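Local coordinates for flavodoxin, WrbA-like protein (Agrobacterium tumefaciens, PDB 3D7N) that probably binds FMN and transfers electrons, consistent with NAD(P)H-quinone dehydrogenase activity of the WrbA kind, at residues A51-D56 with S86-D91; D78-P83 with G119-L124; I150-Q155 with R174-R179. One frame throughout, in Å; residues are numbered along the deposited sequence.

Interactions 1 and 2 are neighbours. Their centres lie about 9 Å apart, and their segments alternate along the chain in the order 51-56, 78-83, 86-91, 119-124. They meet where the Trp89 and His121 rings stack and where the backbone of Asp91 reaches Gly122. Interaction 3 comes later in sequence and on the opposite side of the chain's centre, with its centre about 22 Å from interaction 1 and about 21 Å from interaction 2. The three contacts tie helices and loops around the mainly parallel sheet of this flavodoxin-like chain. All three reach the second subunit: Arg179 of one copy meets Asp91 and Gly122 of the other.

Interaction 1. Residues A51-D56 with S86-D91; sequences ALDAAD and SAKWQD
Asp53 OD1 accepts a hydrogen bond from Trp89 NE1 at 2.8 Å. The bond is fairly straight, with an N-H...O angle of 160°. The oxygen lies close to the indole plane, at the ring edge. It is approached on its anti side, and the donor stands 19° out of the carboxylate plane. Carboxylate and indole are turned steeply against each other, their planes 67° apart. The bond helps set which way the indole edge faces.

The other carboxylate oxygen turns to the lysine. Asp53 OD2 lies 3.4 Å from Lys88 CD, so it meets the aliphatic part of the chain. The Lys88 chain is bent beyond CB, and its NZ stays 5.1 Å from Asp53 OD2. The charges are opposite and could attract at this range, but the charged atoms do not touch.

Leu52 adds the apolar part. Its CB comes within 3.5 Å of Trp89 CZ2, and its CG packs 4.0 Å from Trp89 CH2. The leucine thus meets the benzene part of the indole, while Asp53 takes the pyrrole nitrogen.

Trp89 lies in a type I turn, Ala87 to Gln90. Ala87, the first residue of that turn, is also the C-prime residue of the Schellman motif that ends helix 81-85. The contact joins helix 46-54 to the loop leading into strand 93-100. Leu52 also packs on strands 9-13 and 57-65. Trp89 touches Ile58 of strand 57-65 and Pro83 of helix 81-85, and its ring stacks with that of His121.

Interaction 2. Residues D78-P83 with G119-L124; sequences DASSKP and GQHGGL
His121 and Ser80 form the direct polar link. His121 NE2 donates a hydrogen bond to Ser80 OG at 3.0 Å. The hydroxyl oxygen lies at the ring edge, only 8° out of the imidazole plane. The serine hydroxyl is also hydrogen-bonded to Ala77 O, one turn back. Its OG sits between the backbone N and the carbonyl carbon (chi1 78°), within reach of both partners.

A water makes the second polar link. It is 2.7 Å from His121 ND1 and donates to Pro83 O at 3.3 Å. It too lies at the ring edge. Both imidazole nitrogens therefore have a partner, one a side chain and the other a water, and together they help fix the ring's rotation.

Van der Waals contacts are few. His121 CE1 lies 3.4 Å from Ser80 O and 4.5 Å from Pro83 C. Ser80 CB is 3.7 Å from His121 NE2. The histidine edge is thus turned to the bend between helices 71-79 and 81-85.

Other residues also border the ring. Trp84 meets it edge-to-face. Met66 of the third subunit packs against both His121 and Ser80, so this buried contact also borders a subunit interface.

A backbone bond marks the end of helix 104-120, just before His121. Gly122 N bonds back to Gly119 O at 2.7 Å. Gly122 has positive phi (70°), a conformation that favours glycine. This is the Schellman motif that closes helix 104-120. It turns the chain toward strand 124-126, in the helix-to-strand connection of an alternating alpha/beta, flavodoxin-like fold.

Interaction 3. Residues I150-Q155 with R174-R179; sequences IAPMAQ and RLYGAR
A proline-on-tyrosine CH-pi contact joins the loop entering strand 153-155 to the C-terminal helix 167-186 of this flavodoxin-like fold. Pro152 CD sits over one face of the Tyr176 ring, 3.4 Å from its centroid. The approach is only 12° off the ring normal, so the carbon lies over the ring, slightly toward the CG-CD2 side. Its C-H groups can meet the pi cloud there.

The rest of the proline edge follows. Pro152 CG is 3.6 Å from Tyr176 CD2 and 4.0 Å from Tyr176 CB. It therefore lies toward the root of the ring, while CD sits nearer the centre. The two side chains cross at about a right angle. Tyr176 extends from the helix with CG opposite the backbone N (chi1 -177°), which carries its ring out to the loop.

Ala151 meets the far end of the tyrosine. Its CB is 4.0 Å from Tyr176 OH and 4.3 Å from Tyr176 CZ. The methyl comes obliquely to the ring. No hydrogen bond joins the two segments, and their contact is mainly apolar.

The phenol oxygen is hydrogen-bonded to Val126 O and to the backbone N of Gly96, so the buried hydroxyl has two backbone partners that tie the ring's outer end to the sheet, while the proline covers one face.

Trp125 of strand 124-126 touches both Ala151 and Tyr176, and Pro152 also packs on Phe97 of strand 93-100 and Met23 of helix 19-31. The contact thus lies where the C-terminal helix meets the sheet, with helix 19-31 beside it.

Interaction 1. Residues A51-D56 with S86-D91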
loop_
_atom_site.group_PDB
_atom_site.type_symbol
_atom_site.label_atom_id
_atom_site.label_comp_id
_atom_site.label_asym_id
_atom_site.label_seq_id
_atom_site.Cartn_x
_atom_site.Cartn_y
_atom_site.Cartn_z
ATOM N N ALA A 51 28.910 -4.123 8.288
ATOM C CA ALA A 51 28.847 -4.416 6.870
ATOM C C ALA A 51 27.810 -3.536 6.187
ATOM O O ALA A 51 28.082 -2.986 5.145
ATOM C CB ALA A 51 28.520 -5.882 6.649
ATOM N N LEU A 52 26.637 -3.369 6.784
ATOM C CA LEU A 52 25.598 -2.509 6.185
ATOM C C LEU A 52 26.072 -1.062 6.071
ATOM O O LEU A 52 25.973 -0.469 5.012
ATOM C CB LEU A 52 24.309 -2.514 6.992
ATOM C CG LEU A 52 23.228 -3.619 6.951
ATOM C CD1 LEU A 52 22.942 -4.130 5.551
ATOM C CD2 LEU A 52 23.621 -4.747 7.901
ATOM N N ASP A 53 26.577 -0.480 7.159
ATOM C CA ASP A 53 27.186 0.859 7.065
ATOM C C ASP A 53 28.332 0.968 6.003
ATOM O O ASP A 53 28.568 2.049 5.484
ATOM C CB ASP A 53 27.749 1.352 8.411
ATOM C CG ASP A 53 26.689 1.511 9.505
ATOM O OD1 ASP A 53 25.468 1.284 9.296
ATOM O OD2 ASP A 53 27.132 1.850 10.628
ATOM N N ALA A 54 29.016 -0.123 5.674
ATOM C CA ALA A 54 30.145 -0.039 4.697
ATOM C C ALA A 54 29.729 -0.447 3.281
ATOM O O ALA A 54 30.535 -0.373 2.367
ATOM C CB ALA A 54 31.373 -0.866 5.158
ATOM N N ALA A 55 28.483 -0.862 3.101
ATOM C CA ALA A 55 28.005 -1.350 1.778
ATOM C C ALA A 55 27.722 -0.187 0.836
ATOM O O ALA A 55 27.304 0.896 1.299
ATOM C CB ALA A 55 26.768 -2.234 1.922
ATOM N N ASP A 56 28.002 -0.397 -0.458
ATOM C CA ASP A 56 27.464 0.465 -1.528
ATOM C C ASP A 56 25.978 0.165 -1.886
ATOM O O ASP A 56 25.298 1.032 -2.429
ATOM C CB ASP A 56 28.296 0.346 -2.799
ATOM C CG ASP A 56 29.698 0.831 -2.614
ATOM O OD1 ASP A 56 29.885 1.975 -2.151
ATOM O OD2 ASP A 56 30.610 0.061 -2.965
ATOM N N SER A 86 21.590 8.961 12.294
ATOM C CA SER A 86 22.818 9.565 11.803
ATOM C C SER A 86 22.922 9.562 10.269
ATOM O O SER A 86 23.977 9.810 9.727
ATOM C CB SER A 86 24.030 8.891 12.459
ATOM O OG SER A 86 23.911 7.477 12.488
ATOM N N ALA A 87 21.823 9.292 9.570
ATOM C CA ALA A 87 21.814 9.202 8.088
ATOM C C ALA A 87 22.957 8.348 7.466
ATOM O O ALA A 87 23.431 8.607 6.362
ATOM C CB ALA A 87 21.788 10.630 7.492
ATOM N N LYS A 88 23.373 7.304 8.163
ATOM C CA LYS A 88 24.468 6.465 7.696
ATOM C C LYS A 88 24.230 5.802 6.332
ATOM O O LYS A 88 25.190 5.549 5.598
ATOM C CB LYS A 88 24.809 5.394 8.736
ATOM C CG LYS A 88 25.453 5.974 10.019
ATOM C CD LYS A 88 26.692 5.197 10.519
ATOM C CE LYS A 88 28.061 5.846 10.176
ATOM N NZ LYS A 88 28.591 6.695 11.292
ATOM N N TRP A 89 22.967 5.548 5.973
ATOM C CA TRP A 89 22.670 4.845 4.749
ATOM C C TRP A 89 22.153 5.758 3.648
ATOM O O TRP A 89 21.660 5.262 2.631
ATOM C CB TRP A 89 21.667 3.691 4.997
ATOM C CG TRP A 89 22.126 2.645 5.993
ATOM C CD1 TRP A 89 23.342 2.554 6.576
ATOM C CD2 TRP A 89 21.371 1.522 6.478
ATOM N NE1 TRP A 89 23.393 1.494 7.416
ATOM C CE2 TRP A 89 22.201 0.833 7.389
ATOM C CE3 TRP A 89 20.083 1.036 6.235
ATOM C CZ2 TRP A 89 21.788 -0.332 8.054
ATOM C CZ3 TRP A 89 19.657 -0.112 6.891
ATOM C CH2 TRP A 89 20.507 -0.786 7.797
ATOM N N GLN A 90 22.228 7.071 3.842
ATOM C CA GLN A 90 21.774 8.031 2.824
ATOM C C GLN A 90 22.516 7.777 1.499
ATOM O O GLN A 90 23.726 7.516 1.466
ATOM C CB GLN A 90 21.985 9.498 3.304
ATOM C CG GLN A 90 21.080 10.611 2.615
ATOM C CD GLN A 90 19.706 10.867 3.339
ATOM O OE1 GLN A 90 19.025 11.903 3.109
ATOM N NE2 GLN A 90 19.313 9.936 4.231
ATOM N N ASP A 91 21.765 7.807 0.413
ATOM C CA ASP A 91 22.298 7.661 -0.941
ATOM C C ASP A 91 22.850 6.298 -1.331
ATOM O O ASP A 91 23.366 6.141 -2.436
ATOM C CB ASP A 91 23.309 8.762 -1.244
ATOM C CG ASP A 91 22.710 10.118 -1.111
ATOM O OD1 ASP A 91 21.485 10.202 -1.239
ATOM O OD2 ASP A 91 23.434 11.090 -0.846
#

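Interaction 2. Residues D78-P83 with G119-L124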
loop_
_atom_site.group_PDB
_atom_site.type_symbol
_atom_site.label_atom_id
_atom_site.label_comp_id
_atom_site.label_asym_id
_atom_site.label_seq_id
_atom_site.Cartn_x
_atom_site.Cartn_y
_atom_site.Cartn_z
ATOM N N ASP A 78 13.292 -1.832 12.592
ATOM C CA ASP A 78 13.101 -0.914 13.696
ATOM C C ASP A 78 14.471 -0.555 14.295
ATOM O O ASP A 78 14.722 0.604 14.614
ATOM C CB ASP A 78 12.111 -1.473 14.735
ATOM C CG ASP A 78 10.677 -1.515 14.223
ATOM O OD1 ASP A 78 10.411 -1.003 13.104
ATOM O OD2 ASP A 78 9.773 -2.035 14.938
ATOM N N ALA A 79 15.365 -1.538 14.408
ATOM C CA ALA A 79 16.703 -1.324 14.981
ATOM C C ALA A 79 17.596 -0.512 14.034
ATOM O O ALA A 79 18.559 0.078 14.461
ATOM C CB ALA A 79 17.375 -2.660 15.328
ATOM N N SER A 80 17.272 -0.443 12.755
ATOM C CA SER A 80 17.994 0.447 11.851
ATOM C C SER A 80 17.605 1.911 12.085
ATOM O O SER A 80 18.087 2.790 11.384
ATOM C CB SER A 80 17.811 0.036 10.380
ATOM O OG SER A 80 16.545 0.443 9.848
ATOM N N SER A 81 16.746 2.186 13.067
ATOM C CA SER A 81 16.524 3.562 13.495
ATOM C C SER A 81 17.839 4.209 13.880
ATOM O O SER A 81 18.010 5.391 13.695
ATOM C CB SER A 81 15.550 3.649 14.672
ATOM O OG SER A 81 16.010 2.943 15.813
ATOM N N LYS A 82 18.773 3.423 14.419
ATOM C CA LYS A 82 20.094 3.926 14.831
ATOM C C LYS A 82 20.882 4.453 13.617
ATOM O O LYS A 82 21.184 5.633 13.566
ATOM C CB LYS A 82 20.846 2.854 15.622
ATOM C CG LYS A 82 22.338 3.083 15.716
ATOM C CD LYS A 82 22.986 2.399 16.912
ATOM C CE LYS A 82 24.437 2.061 16.595
ATOM N NZ LYS A 82 25.313 2.192 17.778
ATOM N N PRO A 83 21.184 3.609 12.613
ATOM C CA PRO A 83 21.807 4.205 11.416
ATOM C C PRO A 83 20.985 5.303 10.731
ATOM O O PRO A 83 21.530 6.175 10.083
ATOM C CB PRO A 83 22.037 3.005 10.476
ATOM C CG PRO A 83 21.246 1.873 11.030
ATOM C CD PRO A 83 21.068 2.147 12.505
ATOM N N GLY A 119 13.500 4.270 1.406
ATOM C CA GLY A 119 13.200 5.699 1.273
ATOM C C GLY A 119 13.460 6.450 2.572
ATOM O O GLY A 119 14.048 7.532 2.610
ATOM N N GLN A 120 13.022 5.859 3.650
ATOM C CA GLN A 120 13.205 6.405 4.996
ATOM C C GLN A 120 14.702 6.692 5.222
ATOM O O GLN A 120 15.077 7.685 5.864
ATOM C CB GLN A 120 12.747 5.315 5.962
ATOM C CG GLN A 120 12.486 5.734 7.325
ATOM C CD GLN A 120 11.022 5.754 7.668
ATOM O OE1 GLN A 120 10.240 5.104 7.004
ATOM N NE2 GLN A 120 10.638 6.554 8.708
ATOM N N HIS A 121 15.550 5.814 4.668
ATOM C CA HIS A 121 17.001 5.934 4.748
ATOM C C HIS A 121 17.609 6.806 3.663
ATOM O O HIS A 121 18.814 6.953 3.590
ATOM C CB HIS A 121 17.621 4.530 4.689
ATOM C CG HIS A 121 17.534 3.788 5.982
ATOM N ND1 HIS A 121 18.414 4.010 7.018
ATOM C CD2 HIS A 121 16.671 2.846 6.423
ATOM C CE1 HIS A 121 18.101 3.234 8.038
ATOM N NE2 HIS A 121 17.045 2.521 7.705
ATOM N N GLY A 122 16.783 7.337 2.789
ATOM C CA GLY A 122 17.233 8.228 1.722
ATOM C C GLY A 122 18.039 7.520 0.648
ATOM O O GLY A 122 18.987 8.072 0.115
ATOM N N GLY A 123 17.668 6.287 0.343
ATOM C CA GLY A 123 18.371 5.476 -0.644
ATOM C C GLY A 123 17.735 5.492 -2.004
ATOM O O GLY A 123 16.686 6.088 -2.181
ATOM N N LEU A 124 18.368 4.825 -2.970
ATOM C CA LEU A 124 17.803 4.718 -4.299
ATOM C C LEU A 124 17.299 3.325 -4.503
ATOM O O LEU A 124 18.012 2.400 -4.205
ATOM C CB LEU A 124 18.835 4.924 -5.390
ATOM C CG LEU A 124 19.598 6.198 -5.444
ATOM C CD1 LEU A 124 20.119 6.108 -6.892
ATOM C CD2 LEU A 124 18.817 7.534 -5.107
HETATM O O HOH W 1 20.259 5.963 7.060
#

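Interaction 3. Residues I150-Q155 with R174-R179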
loop_
_atom_site.group_PDB
_atom_site.type_symbol
_atom_site.label_atom_id
_atom_site.label_comp_id
_atom_site.label_asym_id
_atom_site.label_seq_id
_atom_site.Cartn_x
_atom_site.Cartn_y
_atom_site.Cartn_z
ATOM N N ILE A 150 8.586 -4.631 -9.078
ATOM C CA ILE A 150 9.256 -3.768 -8.154
ATOM C C ILE A 150 10.576 -4.402 -7.597
ATOM O O ILE A 150 11.542 -3.710 -7.338
ATOM C CB ILE A 150 8.255 -3.268 -7.060
ATOM C CG1 ILE A 150 8.585 -1.847 -6.686
ATOM C CG2 ILE A 150 8.294 -4.069 -5.818
ATOM C CD1 ILE A 150 8.078 -0.902 -7.702
ATOM N N ALA A 151 10.581 -5.728 -7.498
ATOM C CA ALA A 151 11.617 -6.535 -6.897
ATOM C C ALA A 151 11.155 -8.004 -7.081
ATOM O O ALA A 151 10.012 -8.238 -7.381
ATOM C CB ALA A 151 11.761 -6.195 -5.416
ATOM N N PRO A 152 12.016 -8.960 -6.881
ATOM C CA PRO A 152 11.618 -10.329 -7.085
ATOM C C PRO A 152 10.722 -10.836 -5.987
ATOM O O PRO A 152 10.929 -10.547 -4.850
ATOM C CB PRO A 152 12.937 -11.069 -7.087
ATOM C CG PRO A 152 13.915 -10.137 -6.744
ATOM C CD PRO A 152 13.454 -8.813 -7.015
HETATM N N MSE A 153 9.704 -11.577 -6.363
HETATM C CA MSE A 153 8.893 -12.310 -5.428
HETATM C C MSE A 153 8.768 -13.725 -5.938
HETATM O O MSE A 153 8.890 -13.977 -7.113
HETATM C CB MSE A 153 7.542 -11.663 -5.232
HETATM C CG MSE A 153 6.809 -11.368 -6.469
HETATM SE SE MSE A 153 5.043 -10.734 -6.173
HETATM C CE MSE A 153 5.432 -8.928 -5.847
ATOM N N ALA A 154 8.573 -14.661 -5.038
ATOM C CA ALA A 154 8.636 -16.059 -5.399
ATOM C C ALA A 154 7.720 -16.951 -4.577
ATOM O O ALA A 154 7.363 -16.654 -3.463
ATOM C CB ALA A 154 10.029 -16.537 -5.289
ATOM N N GLN A 155 7.370 -18.070 -5.179
ATOM C CA GLN A 155 6.544 -19.137 -4.600
ATOM C C GLN A 155 7.375 -20.070 -3.677
ATOM O O GLN A 155 8.557 -20.352 -3.953
ATOM C CB GLN A 155 5.934 -19.955 -5.760
ATOM C CG GLN A 155 5.088 -21.194 -5.353
ATOM C CD GLN A 155 3.982 -20.858 -4.347
ATOM O OE1 GLN A 155 3.670 -19.660 -4.105
ATOM N NE2 GLN A 155 3.386 -21.908 -3.751
ATOM N N ARG A 174 18.800 -14.084 -9.103
ATOM C CA ARG A 174 20.247 -13.900 -9.349
ATOM C C ARG A 174 20.517 -12.728 -10.315
ATOM O O ARG A 174 21.413 -11.923 -10.109
ATOM C CB ARG A 174 20.830 -15.207 -9.915
ATOM C CG ARG A 174 22.306 -15.146 -10.214
ATOM C CD ARG A 174 22.740 -16.248 -11.149
ATOM N NE ARG A 174 22.236 -16.019 -12.498
ATOM C CZ ARG A 174 22.729 -15.123 -13.352
ATOM N NH1 ARG A 174 23.764 -14.343 -13.024
ATOM N NH2 ARG A 174 22.206 -15.026 -14.570
ATOM N N LEU A 175 19.735 -12.659 -11.382
ATOM C CA LEU A 175 19.776 -11.548 -12.334
ATOM C C LEU A 175 19.542 -10.247 -11.597
ATOM O O LEU A 175 20.245 -9.276 -11.829
ATOM C CB LEU A 175 18.694 -11.709 -13.424
ATOM C CG LEU A 175 18.896 -12.418 -14.755
ATOM C CD1 LEU A 175 20.387 -12.583 -15.135
ATOM C CD2 LEU A 175 18.143 -13.719 -14.830
ATOM N N TYR A 176 18.554 -10.229 -10.694
ATOM C CA TYR A 176 18.281 -9.035 -9.892
ATOM C C TYR A 176 19.485 -8.588 -9.044
ATOM O O TYR A 176 19.755 -7.388 -8.936
ATOM C CB TYR A 176 17.115 -9.269 -8.950
ATOM C CG TYR A 176 16.719 -8.046 -8.115
ATOM C CD1 TYR A 176 16.202 -6.885 -8.731
ATOM C CD2 TYR A 176 16.805 -8.062 -6.715
ATOM C CE1 TYR A 176 15.822 -5.784 -8.011
ATOM C CE2 TYR A 176 16.404 -6.958 -5.963
ATOM C CZ TYR A 176 15.893 -5.809 -6.623
ATOM O OH TYR A 176 15.473 -4.689 -5.903
ATOM N N GLY A 177 20.177 -9.539 -8.423
ATOM C CA GLY A 177 21.326 -9.226 -7.605
ATOM C C GLY A 177 22.451 -8.643 -8.458
ATOM O O GLY A 177 23.147 -7.706 -8.018
ATOM N N ALA A 178 22.628 -9.191 -9.668
ATOM C CA ALA A 178 23.590 -8.623 -10.632
ATOM C C ALA A 178 23.149 -7.202 -11.047
ATOM O O ALA A 178 23.971 -6.312 -11.233
ATOM C CB ALA A 178 23.768 -9.566 -11.861
ATOM N N ARG A 179 21.841 -6.971 -11.134
ATOM C CA ARG A 179 21.342 -5.672 -11.576
ATOM C C ARG A 179 21.534 -4.608 -10.487
ATOM O O ARG A 179 21.810 -3.433 -10.776
ATOM C CB ARG A 179 19.879 -5.807 -11.974
ATOM C CG ARG A 179 19.206 -4.514 -12.363
ATOM C CD ARG A 179 17.765 -4.771 -12.644
ATOM N NE ARG A 179 16.909 -3.583 -12.635
ATOM C CZ ARG A 179 16.808 -2.701 -13.631
ATOM N NH1 ARG A 179 15.933 -1.707 -13.558
ATOM N NH2 ARG A 179 17.560 -2.801 -14.702
#